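Local structure of macrolide 2'-phosphotransferase MphH (Brachybacterium faecium, 5UXD) at residues 159-164 / 168-173; 222-227 / 264-269; 277-280 / 286-289. The protein probably phosphorylates the 2'-hydroxyl of the amino sugar of macrolide antibiotics, and is seen here with azithromycin bound. All blocks are in the same frame, centred on the assembly; numbering follows the deposited sequence. Where two conformers were deposited one is given.

Interaction 1: residues 159-164 / 168-173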
# COMPACT_ATOMS: atom_id res chain seq x y z
N GLN A 159 -0.83 19.51 -11.02
CA GLN A 159 -0.02 19.13 -12.17
C GLN A 159 -0.54 17.85 -12.81
O GLN A 159 -0.55 17.73 -14.04
CB GLN A 159 1.44 18.97 -11.74
CG GLN A 159 2.35 18.43 -12.81
CD GLN A 159 3.79 18.86 -12.60
OE1 GLN A 159 4.65 18.06 -12.26
NE2 GLN A 159 4.05 20.15 -12.81
N ASP A 160 -0.90 16.89 -11.96
CA ASP A 160 -1.38 15.60 -12.43
C ASP A 160 -2.65 15.75 -13.25
O ASP A 160 -2.80 15.14 -14.31
CB ASP A 160 -1.62 14.66 -11.24
CG ASP A 160 -0.33 14.16 -10.60
OD1 ASP A 160 0.76 14.42 -11.14
OD2 ASP A 160 -0.41 13.51 -9.53
N LEU A 161 -3.60 16.55 -12.76
CA LEU A 161 -4.80 16.83 -13.53
C LEU A 161 -4.45 17.45 -14.87
O LEU A 161 -5.05 17.11 -15.90
CB LEU A 161 -5.74 17.75 -12.74
CG LEU A 161 -6.99 18.24 -13.47
CD1 LEU A 161 -7.82 17.06 -13.95
CD2 LEU A 161 -7.81 19.17 -12.59
N ALA A 162 -3.48 18.38 -14.89
CA ALA A 162 -3.15 19.03 -16.15
C ALA A 162 -2.48 18.06 -17.11
O ALA A 162 -2.79 18.05 -18.31
CB ALA A 162 -2.24 20.24 -15.89
N ARG A 163 -1.57 17.23 -16.61
CA ARG A 163 -0.89 16.29 -17.48
C ARG A 163 -1.85 15.25 -18.04
O ARG A 163 -1.82 14.95 -19.24
CB ARG A 163 0.26 15.63 -16.73
CG ARG A 163 1.43 16.56 -16.53
CD ARG A 163 2.56 15.92 -15.75
NE ARG A 163 3.76 16.75 -15.80
CZ ARG A 163 4.85 16.54 -15.07
NH1 ARG A 163 4.90 15.52 -14.23
NH2 ARG A 163 5.89 17.36 -15.19
N VAL A 164 -2.72 14.69 -17.18
CA VAL A 164 -3.68 13.69 -17.65
C VAL A 164 -4.65 14.33 -18.62
O VAL A 164 -4.93 13.78 -19.69
CB VAL A 164 -4.40 13.04 -16.45
CG1 VAL A 164 -5.54 12.11 -16.93
CG2 VAL A 164 -3.42 12.25 -15.59
N PHE A 168 -5.60 12.71 -22.22
CA PHE A 168 -6.86 11.98 -22.19
C PHE A 168 -8.04 12.94 -22.23
O PHE A 168 -7.97 14.05 -21.69
CB PHE A 168 -7.02 11.14 -20.92
CG PHE A 168 -6.04 10.02 -20.78
CD1 PHE A 168 -4.80 10.24 -20.21
CD2 PHE A 168 -6.38 8.73 -21.18
CE1 PHE A 168 -3.90 9.21 -20.06
CE2 PHE A 168 -5.48 7.69 -21.03
CZ PHE A 168 -4.24 7.93 -20.47
N GLU A 169 -9.13 12.50 -22.84
CA GLU A 169 -10.40 13.19 -22.69
C GLU A 169 -10.95 12.93 -21.29
O GLU A 169 -11.02 11.77 -20.85
CB GLU A 169 -11.39 12.73 -23.75
CG GLU A 169 -12.35 13.81 -24.24
CD GLU A 169 -11.65 14.93 -24.97
OE1 GLU A 169 -11.72 16.08 -24.50
OE2 GLU A 169 -11.01 14.65 -26.01
N ILE A 170 -11.33 13.99 -20.58
CA ILE A 170 -11.90 13.86 -19.25
C ILE A 170 -13.32 14.39 -19.28
O ILE A 170 -13.55 15.52 -19.73
CB ILE A 170 -11.06 14.59 -18.18
CG1 ILE A 170 -9.62 14.08 -18.18
CG2 ILE A 170 -11.71 14.43 -16.79
CD1 ILE A 170 -8.72 14.80 -17.20
N ALA A 171 -14.27 13.58 -18.82
CA ALA A 171 -15.66 14.01 -18.78
C ALA A 171 -15.76 15.30 -17.98
O ALA A 171 -15.15 15.40 -16.91
CB ALA A 171 -16.53 12.92 -18.14
N PRO A 172 -16.47 16.32 -18.47
CA PRO A 172 -16.57 17.57 -17.71
C PRO A 172 -17.08 17.38 -16.29
O PRO A 172 -16.62 18.11 -15.39
CB PRO A 172 -17.52 18.41 -18.56
CG PRO A 172 -17.24 17.96 -19.95
CD PRO A 172 -17.02 16.47 -19.84
N ALA A 173 -17.98 16.43 -16.04
CA ALA A 173 -18.47 16.22 -14.68
C ALA A 173 -17.35 15.81 -13.73
O ALA A 173 -17.34 16.22 -12.57
CB ALA A 173 -19.59 15.18 -14.68
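The carbonyl oxygen of V164, in the last turns of helix 150-167, accepts a hydrogen bond from the backbone N of F168 at 2.8 Å, an i to i+4 bond that ties the residue just beyond the helix to its C-terminal end. The donor lies almost in line with the V164 C=O (176°), although the N-H itself is bent, 139° at the hydrogen. From F168 to I170 the chain is extended, and it carries I170 back past the helix just left. V164 turns CG1 anti to its own backbone N (chi1 173°), which brings that methyl to CD1 of F168 at 3.8 Å. The same V164 carbonyl oxygen sits in the plane of the phenylalanine ring, at its edge, 3.6 Å from CD1, so one residue meets this ring with both backbone and side chain. I170 has an extended side chain whose terminal methyl does all the touching: CD1 lies 4.1 Å from CD1 of L161 and 4.2 Å from CG1 of V164, the V164 and I170 side chains crossing at about a right angle. All four side chains are buried. A171 then takes the N-cap of helix 172-183, which supplies R175 and W178 to I170 and E179 and L182 to L161. Helix 270-281 packs L272 against both L161 and V164 and adds L276 at V164, while helix 284-294 covers F168 with A290, A291 and L294. The contact thus forms the corner between two successive helices of the helical lobe.

Interaction 2: residues 222-227 / 264-269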
# COMPACT_ATOMS: atom_id res chain seq x y z
N VAL A 222 6.76 10.42 2.07
CA VAL A 222 6.37 11.51 2.98
C VAL A 222 5.42 12.44 2.23
O VAL A 222 5.71 12.89 1.11
CB VAL A 222 7.61 12.26 3.51
CG1 VAL A 222 7.17 13.55 4.25
CG2 VAL A 222 8.41 11.35 4.44
N GLY A 223 4.29 12.72 2.86
CA GLY A 223 3.26 13.50 2.20
C GLY A 223 1.94 13.53 2.96
O GLY A 223 1.93 13.63 4.18
N ASP A 224 0.84 13.43 2.23
CA ASP A 224 -0.50 13.72 2.76
C ASP A 224 -0.93 12.69 3.80
O ASP A 224 -1.10 11.51 3.45
CB ASP A 224 -1.47 13.77 1.57
CG ASP A 224 -2.91 14.18 1.95
OD1 ASP A 224 -3.24 14.29 3.15
OD2 ASP A 224 -3.71 14.38 1.02
N PRO A 225 -1.14 13.08 5.06
CA PRO A 225 -1.60 12.11 6.08
C PRO A 225 -2.91 11.42 5.73
O PRO A 225 -3.16 10.30 6.19
CB PRO A 225 -1.76 12.99 7.34
CG PRO A 225 -0.81 14.15 7.11
CD PRO A 225 -0.86 14.42 5.63
N ALA A 226 -3.78 12.08 4.95
CA ALA A 226 -5.09 11.50 4.65
C ALA A 226 -4.99 10.23 3.83
O ALA A 226 -5.91 9.40 3.86
CB ALA A 226 -5.94 12.53 3.89
N LYS A 227 -3.92 10.07 3.06
CA LYS A 227 -3.78 8.88 2.22
C LYS A 227 -3.99 7.60 3.01
O LYS A 227 -4.53 6.61 2.48
CB LYS A 227 -2.40 8.85 1.56
CG LYS A 227 -2.15 9.98 0.60
CD LYS A 227 -0.74 9.87 0.03
CE LYS A 227 -0.58 8.61 -0.81
NZ LYS A 227 0.72 8.60 -1.54
N THR A 264 -12.85 11.45 0.54
CA THR A 264 -13.79 11.00 -0.48
C THR A 264 -13.51 11.65 -1.83
O THR A 264 -13.62 10.99 -2.87
CB THR A 264 -15.23 11.28 -0.02
OG1 THR A 264 -15.63 10.25 0.89
CG2 THR A 264 -16.21 11.31 -1.21
N GLU A 265 -13.15 12.94 -1.84
CA GLU A 265 -12.80 13.57 -3.11
C GLU A 265 -11.56 12.92 -3.71
O GLU A 265 -11.50 12.67 -4.91
CB GLU A 265 -12.55 15.07 -2.91
CG GLU A 265 -13.81 15.84 -2.53
CD GLU A 265 -14.99 15.41 -3.37
OE1 GLU A 265 -15.07 15.81 -4.56
OE2 GLU A 265 -15.84 14.66 -2.84
N MET A 266 -10.58 12.66 -2.86
CA MET A 266 -9.34 12.05 -3.32
C MET A 266 -9.57 10.66 -3.91
O MET A 266 -8.98 10.31 -4.92
CB MET A 266 -8.31 12.00 -2.20
CG MET A 266 -6.94 11.56 -2.65
SD MET A 266 -5.63 12.14 -1.55
CE MET A 266 -6.29 11.68 0.04
N PHE A 267 -10.42 9.88 -3.27
CA PHE A 267 -10.75 8.55 -3.76
C PHE A 267 -11.42 8.63 -5.12
O PHE A 267 -11.19 7.79 -6.00
CB PHE A 267 -11.64 7.83 -2.75
CG PHE A 267 -11.82 6.37 -3.02
CD1 PHE A 267 -10.92 5.45 -2.54
CD2 PHE A 267 -12.93 5.93 -3.72
CE1 PHE A 267 -11.10 4.08 -2.78
CE2 PHE A 267 -13.12 4.56 -3.96
CZ PHE A 267 -12.20 3.65 -3.48
N SER A 268 -12.25 9.67 -5.32
CA SER A 268 -12.92 9.85 -6.60
C SER A 268 -11.97 10.21 -7.72
O SER A 268 -12.33 10.10 -8.89
CB SER A 268 -14.01 10.94 -6.46
OG SER A 268 -13.47 12.23 -6.70
N ALA A 269 -10.76 10.66 -7.39
CA ALA A 269 -9.77 11.06 -8.38
C ALA A 269 -8.86 9.90 -8.77
O ALA A 269 -7.84 10.12 -9.45
CB ALA A 269 -8.96 12.25 -7.86
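D224, which with A226 meets M266 of helix 259-268, is the aspartate of the Gly-Asp-Pro sequence G223 to P225, found in phosphotransferases of this family a few residues after an aspartate, here D216, known to bind magnesium, though no metal is present in this model. A226 follows it, and the bend is an Asx turn: OD1 of D224 accepts from the backbone N of A226 at 2.9 Å, with an N-H...O angle of 156°, and the donor comes from above the carboxylate plane. A longer backbone bond, from the N of K227 to the O of D224 (3.2 Å), closes the same bend. With CG anti to the backbone N (chi1 -175°), D224 sends its carboxylate toward the helix, where M266 arrives from the opposite direction. The methionine runs out from its helix and then bends at its thioether (chi3 48°), folding the methyl back onto the turn. CE therefore does most of the touching, 3.9 Å from OD2 of D224 and 4.0 Å from CB of A226, and SD also stands 3.9 Å from the D224 OD2. K227 offers its backbone N, 4.2 Å from CE of M266, while its side chain leads off elsewhere. Around the methionine lie W157, W181 and M230, from three different helices. On the far side of helix 259-268, OG of S268 donates to the carbonyl O of E265 at 2.7 Å and also pairs with the indole of W178. Chemically, the buried carboxylate of D224 has each oxygen occupied: OD1 by the turn, OD2 by NE2 of H262. The thioether methyl and sulfur lie beside OD2 at van der Waals distance and ask for no hydrogen bond.

Interaction 3: residues 277-280 / 286-289. With ZIT (azithromycin), chain C.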
# COMPACT_ATOMS: atom_id res chain seq x y z
N TYR A 277 -0.49 6.21 -14.50
CA TYR A 277 0.10 4.89 -14.71
C TYR A 277 0.23 4.58 -16.19
O TYR A 277 1.30 4.16 -16.66
CB TYR A 277 -0.73 3.83 -13.99
CG TYR A 277 -0.17 2.42 -14.06
CD1 TYR A 277 -0.88 1.38 -14.65
CD2 TYR A 277 1.10 2.14 -13.56
CE1 TYR A 277 -0.36 0.10 -14.71
CE2 TYR A 277 1.63 0.85 -13.63
CZ TYR A 277 0.89 -0.16 -14.20
OH TYR A 277 1.41 -1.43 -14.27
N ALA A 278 -0.83 4.83 -16.96
CA ALA A 278 -0.79 4.58 -18.40
C ALA A 278 0.32 5.37 -19.07
O ALA A 278 1.04 4.84 -19.93
CB ALA A 278 -2.15 4.90 -19.03
N LEU A 279 0.48 6.65 -18.71
CA LEU A 279 1.54 7.46 -19.29
C LEU A 279 2.92 6.96 -18.89
O LEU A 279 3.89 7.11 -19.65
CB LEU A 279 1.36 8.93 -18.88
CG LEU A 279 0.20 9.65 -19.55
CD1 LEU A 279 -0.07 10.98 -18.89
CD2 LEU A 279 0.48 9.81 -21.04
N ALA A 280 3.02 6.35 -17.70
CA ALA A 280 4.29 5.79 -17.24
C ALA A 280 4.64 4.53 -18.01
O ALA A 280 5.78 4.37 -18.47
CB ALA A 280 4.21 5.52 -15.73
N HIS A 286 -3.28 -0.27 -20.77
CA HIS A 286 -3.45 0.60 -19.61
C HIS A 286 -4.06 1.94 -20.02
O HIS A 286 -4.88 2.50 -19.28
CB HIS A 286 -2.11 0.82 -18.91
CG HIS A 286 -1.45 -0.45 -18.47
ND1 HIS A 286 -0.10 -0.52 -18.19
CD2 HIS A 286 -1.95 -1.69 -18.28
CE1 HIS A 286 0.20 -1.76 -17.85
NE2 HIS A 286 -0.90 -2.49 -17.89
N ARG A 287 -3.67 2.46 -21.18
CA ARG A 287 -4.27 3.70 -21.68
C ARG A 287 -5.76 3.53 -21.92
O ARG A 287 -6.56 4.42 -21.61
CB ARG A 287 -3.56 4.15 -22.96
CG ARG A 287 -4.12 5.43 -23.56
CD ARG A 287 -3.32 5.87 -24.78
NE ARG A 287 -3.16 7.32 -24.80
CZ ARG A 287 -2.06 7.96 -24.37
NH1 ARG A 287 -1.03 7.27 -23.91
NH2 ARG A 287 -2.00 9.28 -24.41
N GLU A 288 -6.16 2.38 -22.47
CA GLU A 288 -7.58 2.14 -22.73
C GLU A 288 -8.38 2.07 -21.43
O GLU A 288 -9.49 2.59 -21.35
CB GLU A 288 -7.77 0.86 -23.54
CG GLU A 288 -7.62 1.08 -25.03
CD GLU A 288 -8.45 2.25 -25.50
OE1 GLU A 288 -9.68 2.25 -25.26
OE2 GLU A 288 -7.88 3.19 -26.09
N ALA A 289 -7.83 1.41 -20.41
CA ALA A 289 -8.54 1.31 -19.14
C ALA A 289 -8.62 2.66 -18.44
O ALA A 289 -9.67 3.02 -17.89
CB ALA A 289 -7.86 0.28 -18.23
C1 ZIT C . -8.32 0.05 -4.82
C2 ZIT C . -6.80 0.33 -5.06
C3 ZIT C . -6.66 0.55 -6.55
C4 ZIT C . -6.23 -0.83 -7.12
C5 ZIT C . -6.00 -0.78 -8.64
C6 ZIT C . -7.12 -1.54 -9.31
C7 ZIT C . -6.84 -3.06 -9.29
C8 ZIT C . -8.02 -3.81 -10.00
C9 ZIT C . -8.91 -4.55 -8.97
N10 ZIT C . -9.93 -3.56 -8.32
C11 ZIT C . -10.30 -3.90 -6.96
C12 ZIT C . -10.46 -2.61 -6.14
C13 ZIT C . -10.50 -2.78 -4.62
C14 ZIT C . -10.12 -1.45 -3.97
C15 ZIT C . -10.47 -1.49 -2.50
C16 ZIT C . -9.89 -0.23 -1.77
C17 ZIT C . -6.33 1.44 -4.17
C18 ZIT C . -5.01 -1.30 -6.37
C19 ZIT C . -7.26 -1.04 -10.75
C20 ZIT C . -7.48 -4.75 -10.97
C21 ZIT C . -11.08 -3.39 -9.22
C22 ZIT C . -11.57 -4.73 -6.93
C23 ZIT C . -9.52 -3.86 -4.13
O1 ZIT C . -9.16 0.83 -5.24
O6 ZIT C . -8.34 -1.31 -8.64
O12 ZIT C . -11.62 -1.91 -6.53
O13 ZIT C . -11.84 -3.13 -4.23
O14 ZIT C . -8.70 -1.21 -4.08
C1A ZIT C . -3.75 -0.49 -9.42
C2A ZIT C . -2.40 -1.17 -9.52
C3A ZIT C . -1.36 -0.15 -9.82
C4A ZIT C . -1.70 0.60 -11.05
C5A ZIT C . -3.15 1.10 -11.09
C6A ZIT C . -3.53 1.58 -12.43
C7A ZIT C . -0.01 -1.71 -11.09
C8A ZIT C . 1.06 0.15 -10.06
O1A ZIT C . -4.75 -1.37 -8.98
O2A ZIT C . -2.08 -1.85 -8.30
N3A ZIT C . -0.03 -0.83 -9.95
O5A ZIT C . -4.13 0.07 -10.72
C1B ZIT C . -6.41 2.88 -7.11
C2B ZIT C . -5.48 4.00 -6.71
C3B ZIT C . -4.43 4.28 -7.72
C4B ZIT C . -5.03 4.48 -9.06
C5B ZIT C . -5.85 3.28 -9.46
C6B ZIT C . -6.39 3.54 -10.83
C7B ZIT C . -3.65 5.58 -7.27
C8B ZIT C . -2.45 3.12 -6.94
O1B ZIT C . -5.76 1.63 -6.92
O3B ZIT C . -3.54 3.15 -7.83
O4B ZIT C . -3.98 4.57 -10.04
O5B ZIT C . -6.94 2.99 -8.51
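The Y277 ring lies between azithromycin and H286, which take opposite sides of its plane. On the drug side C4A, a ring carbon of the amino sugar, stands 3.7 Å above the plane over the ring centre, a CH-pi type of packing. The sugar methyl C6A comes to 3.5 Å from CD1 of Y277, and the N-methyl C7A reaches its OH at 3.5 Å. H286 makes an offset stack with the tyrosine, centroids 4.9 Å apart and planes at 29°; seen from the imidazole, CE1 of Y277 sits above one face, toward the rim, 3.5 Å from ND1. With CG anti to its backbone N (chi1 -176°), the tyrosine swings its ring out between sugar and imidazole. Behind the rings, helices 270-281 and 284-294 come very near each other: CA atoms of A278 and R287 are 4.9 Å apart, and CB of A278 rests 3.6 Å from the backbone N of R287, a fit suited to so small a side chain. CD2 of L279 comes obliquely to NH1 of R287 at 4.1 Å, and NH2 of that arginine forms a salt bridge with E167. ND1 of H286 is hydrogen-bonded to OG1 of T281, which fixes the imidazole's rotation. H286, so held, probably limits movement of the Y277 ring, which meets the sugar mainly through nonpolar carbons, suggesting shape and CH-pi packing rather than a polar bond.

Interactions 1 and 3 touch through F168: CE2 of F168 lies 3.5 Å from the backbone O of R287 and CZ of F168 4.0 Å from CB of A278, with R287 adding a cation-pi contact. The corner after helix 150-167 thereby backs the helix pair that presents Y277 to azithromycin. Interaction 2 stands apart, its nearest atoms about 8 Å from interaction 1 and about 10 Å from interaction 3, but helix 259-268 leads directly into helix 270-281. Only interaction 3 touches the drug; side chains of K227 and V164 lie about 8 and 9 Å from it. K227 is about 11 Å from the side chain of H203, which binds magnesium in another structure.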